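Local atomic coordinates of glycosyl transferase (Staphylococcus aureus, PDB entry 5U02), a protein that belongs to the glycosyl transferases and comprises a helical linker domain followed by two C-terminal beta-rich domains of the TarS type. Residues A[307-311]-A[339-345]. Numbering follows the deposited sequence.
Sequences SVVLK and DFKNIVK
Val309 and Lys345 join strand 304-310 to strand 345-347 as an antiparallel, hydrogen-bonded pair in the C-terminal beta domain, a few residues after helix 337-340. Two backbone bonds define the pair. Val309 N donates to Lys345 O at 2.9 Å with an N-H...O angle of 170°, and Lys345 N returns a longer, more bent bond to Val309 O, 3.2 Å and 143°. That carbonyl takes a second donor, Val344 N, at 2.9 Å, so Val309 O is gripped by two successive amides. Val308 adds a CA-H...O contact, its CA 3.5 Å from Lys345 O.

On the sheet face carrying Val309 and Lys345 the two side chains run alongside each other in the same direction, their CB atoms 3.7 Å apart; beyond CB, the lysine bends at chi3 and its amino end leads away. Val309 also packs on Met318 of a second subunit. Ile343 and Leu310 add an apolar contact beside the backbone pairing: with CG1 of Ile343 anti to its carbonyl carbon (chi1 -57°), its CD1 comes within 3.7 Å of Leu310 CG, the two side chains meeting at a slant. Ile343 CD1 also lies 4.1 Å from Val308 CB, and Ile335 and Leu355 pack on the same isoleucine. Leu310 reaches Asp339 of helix 337-340, where its CD2 rests 3.7 Å from Asp339 CB, the side chains nearly perpendicular.

Leading from the helix toward the strand, a type I turn from Phe340 to Ile343 reverses the chain; it carries a weak bond from Ile343 N to Phe340 O, while Asn342 N bonds Asp339 O one residue earlier. The extra residue then enters at Val344: two consecutive residues, Val344 and Lys345, face the single Val309, the signature of a classic beta bulge, here beside strand 304-310 of an antiparallel sheet in an E-set-clan domain.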
ATOM      1  N   SER A 307     -28.113 -12.555 -12.114  1.00 23.54           N
ATOM      2  CA  SER A 307     -29.383 -12.173 -12.711  1.00 27.03           C
ATOM      3  C   SER A 307     -29.274 -12.275 -14.225  1.00 32.77           C
ATOM      4  O   SER A 307     -28.182 -12.175 -14.794  1.00 33.96           O
ATOM      5  CB  SER A 307     -29.797 -10.753 -12.299  1.00 26.85           C
ATOM      6  OG  SER A 307     -28.881  -9.787 -12.786  1.00 26.40           O
ATOM      7  N   VAL A 308     -30.422 -12.493 -14.863  1.00 31.79           N
ATOM      8  CA  VAL A 308     -30.555 -12.432 -16.312  1.00 28.71           C
ATOM      9  C   VAL A 308     -31.549 -11.329 -16.643  1.00 31.74           C
ATOM     10  O   VAL A 308     -32.591 -11.202 -15.993  1.00 35.32           O
ATOM     11  CB  VAL A 308     -31.002 -13.780 -16.918  1.00 32.19           C
ATOM     12  CG1 VAL A 308     -29.861 -14.783 -16.863  1.00 33.35           C
ATOM     13  CG2 VAL A 308     -32.228 -14.321 -16.194  1.00 28.38           C
ATOM     14  N   VAL A 309     -31.213 -10.526 -17.646  1.00 30.13           N
ATOM     15  CA  VAL A 309     -31.985  -9.346 -18.006  1.00 28.95           C
ATOM     16  C   VAL A 309     -32.577  -9.574 -19.386  1.00 32.58           C
ATOM     17  O   VAL A 309     -31.858  -9.926 -20.331  1.00 30.35           O
ATOM     18  CB  VAL A 309     -31.122  -8.073 -17.985  1.00 29.89           C
ATOM     19  CG1 VAL A 309     -31.932  -6.879 -18.466  1.00 29.61           C
ATOM     20  CG2 VAL A 309     -30.574  -7.825 -16.596  1.00 27.58           C
ATOM     21  N   LEU A 310     -33.890  -9.402 -19.494  1.00 35.09           N
ATOM     22  CA  LEU A 310     -34.570  -9.335 -20.775  1.00 35.76           C
ATOM     23  C   LEU A 310     -34.903  -7.881 -21.082  1.00 41.33           C
ATOM     24  O   LEU A 310     -34.684  -6.983 -20.267  1.00 40.75           O
ATOM     25  CB  LEU A 310     -35.832 -10.205 -20.770  1.00 37.77           C
ATOM     26  CG  LEU A 310     -35.599 -11.703 -20.536  1.00 37.76           C
ATOM     27  CD1 LEU A 310     -35.792 -12.069 -19.075  1.00 36.91           C
ATOM     28  CD2 LEU A 310     -36.491 -12.551 -21.431  1.00 40.97           C
ATOM     29  N   LYS A 311     -35.438  -7.651 -22.281  1.00 47.77           N
ATOM     30  CA  LYS A 311     -35.652  -6.281 -22.733  1.00 50.32           C
ATOM     31  C   LYS A 311     -36.734  -5.567 -21.930  1.00 48.23           C
ATOM     32  O   LYS A 311     -36.739  -4.332 -21.876  1.00 53.07           O
ATOM     33  CB  LYS A 311     -35.986  -6.276 -24.226  1.00 57.28           C
ATOM     34  CG  LYS A 311     -36.093  -4.898 -24.851  1.00 63.29           C
ATOM     35  CD  LYS A 311     -37.506  -4.621 -25.321  1.00 66.61           C
ATOM     36  CE  LYS A 311     -37.586  -3.302 -26.065  1.00 69.35           C
ATOM     37  NZ  LYS A 311     -37.809  -2.163 -25.134  1.00 70.57           N
ATOM     38  N   ASP A 339     -38.793 -16.966 -24.009  1.00 48.66           N
ATOM     39  CA  ASP A 339     -38.132 -15.786 -23.458  1.00 51.07           C
ATOM     40  C   ASP A 339     -36.667 -16.045 -23.142  1.00 50.45           C
ATOM     41  O   ASP A 339     -35.855 -15.113 -23.188  1.00 49.07           O
ATOM     42  CB  ASP A 339     -38.857 -15.304 -22.202  1.00 53.72           C
ATOM     43  CG  ASP A 339     -40.236 -14.759 -22.500  1.00 59.56           C
ATOM     44  OD1 ASP A 339     -40.779 -14.021 -21.653  1.00 65.17           O
ATOM     45  OD2 ASP A 339     -40.772 -15.051 -23.586  1.00 61.59           O
ATOM     46  N   PHE A 340     -36.315 -17.290 -22.815  1.00 47.12           N
ATOM     47  CA  PHE A 340     -34.914 -17.649 -22.639  1.00 43.44           C
ATOM     48  C   PHE A 340     -34.088 -17.288 -23.869  1.00 39.38           C
ATOM     49  O   PHE A 340     -32.920 -16.904 -23.744  1.00 39.98           O
ATOM     50  CB  PHE A 340     -34.803 -19.145 -22.330  1.00 41.28           C
ATOM     51  CG  PHE A 340     -33.398 -19.665 -22.336  1.00 40.53           C
ATOM     52  CD1 PHE A 340     -32.584 -19.508 -21.229  1.00 42.75           C
ATOM     53  CD2 PHE A 340     -32.895 -20.319 -23.445  1.00 37.30           C
ATOM     54  CE1 PHE A 340     -31.291 -19.988 -21.235  1.00 43.18           C
ATOM     55  CE2 PHE A 340     -31.607 -20.799 -23.456  1.00 38.25           C
ATOM     56  CZ  PHE A 340     -30.803 -20.636 -22.352  1.00 41.69           C
ATOM     57  N   LYS A 341     -34.677 -17.393 -25.059  1.00 36.70           N
ATOM     58  CA  LYS A 341     -33.982 -17.010 -26.282  1.00 41.71           C
ATOM     59  C   LYS A 341     -33.772 -15.506 -26.396  1.00 43.38           C
ATOM     60  O   LYS A 341     -32.998 -15.072 -27.252  1.00 44.62           O
ATOM     61  CB  LYS A 341     -34.758 -17.514 -27.500  1.00 44.58           C
ATOM     62  CG  LYS A 341     -35.270 -18.941 -27.369  1.00 48.26           C
ATOM     63  CD  LYS A 341     -36.326 -19.238 -28.425  1.00 58.63           C
ATOM     64  CE  LYS A 341     -37.133 -20.489 -28.088  1.00 61.29           C
ATOM     65  NZ  LYS A 341     -38.381 -20.590 -28.908  1.00 60.93           N
ATOM     66  N   ASN A 342     -34.435 -14.706 -25.561  1.00 45.74           N
ATOM     67  CA  ASN A 342     -34.360 -13.251 -25.629  1.00 44.98           C
ATOM     68  C   ASN A 342     -33.589 -12.649 -24.459  1.00 39.30           C
ATOM     69  O   ASN A 342     -33.808 -11.483 -24.114  1.00 39.22           O
ATOM     70  CB  ASN A 342     -35.764 -12.653 -25.694  1.00 49.25           C
ATOM     71  CG  ASN A 342     -36.267 -12.492 -27.115  1.00 54.18           C
ATOM     72  OD1 ASN A 342     -36.244 -11.392 -27.673  1.00 55.33           O
ATOM     73  ND2 ASN A 342     -36.727 -13.586 -27.708  1.00 52.94           N
ATOM     74  N   ILE A 343     -32.708 -13.419 -23.824  1.00 34.61           N
ATOM     75  CA  ILE A 343     -31.848 -12.854 -22.791  1.00 33.00           C
ATOM     76  C   ILE A 343     -30.896 -11.864 -23.451  1.00 32.70           C
ATOM     77  O   ILE A 343     -30.164 -12.212 -24.382  1.00 37.00           O
ATOM     78  CB  ILE A 343     -31.080 -13.948 -22.039  1.00 32.21           C
ATOM     79  CG1 ILE A 343     -32.047 -14.961 -21.425  1.00 31.26           C
ATOM     80  CG2 ILE A 343     -30.196 -13.328 -20.953  1.00 31.41           C
ATOM     81  CD1 ILE A 343     -33.023 -14.350 -20.476  1.00 35.77           C
ATOM     82  N   VAL A 344     -30.921 -10.622 -22.980  1.00 30.13           N
ATOM     83  CA  VAL A 344     -30.044  -9.593 -23.517  1.00 32.38           C
ATOM     84  C   VAL A 344     -28.763  -9.470 -22.697  1.00 31.83           C
ATOM     85  O   VAL A 344     -27.707  -9.136 -23.245  1.00 29.93           O
ATOM     86  CB  VAL A 344     -30.809  -8.256 -23.581  1.00 38.58           C
ATOM     87  CG1 VAL A 344     -29.863  -7.067 -23.630  1.00 45.32           C
ATOM     88  CG2 VAL A 344     -31.742  -8.239 -24.786  1.00 37.11           C
ATOM     89  N   LYS A 345     -28.820  -9.788 -21.405  1.00 28.59           N
ATOM     90  CA  LYS A 345     -27.737  -9.472 -20.488  1.00 32.13           C
ATOM     91  C   LYS A 345     -27.654 -10.540 -19.407  1.00 34.66           C
ATOM     92  O   LYS A 345     -28.680 -11.016 -18.913  1.00 30.88           O
ATOM     93  CB  LYS A 345     -27.958  -8.093 -19.856  1.00 37.79           C
ATOM     94  CG  LYS A 345     -26.712  -7.441 -19.295  1.00 46.74           C
ATOM     95  CD  LYS A 345     -26.993  -5.983 -18.941  1.00 52.76           C
ATOM     96  CE  LYS A 345     -27.528  -5.219 -20.147  1.00 55.84           C
ATOM     97  NZ  LYS A 345     -27.845  -3.796 -19.823  1.00 59.44           N
TER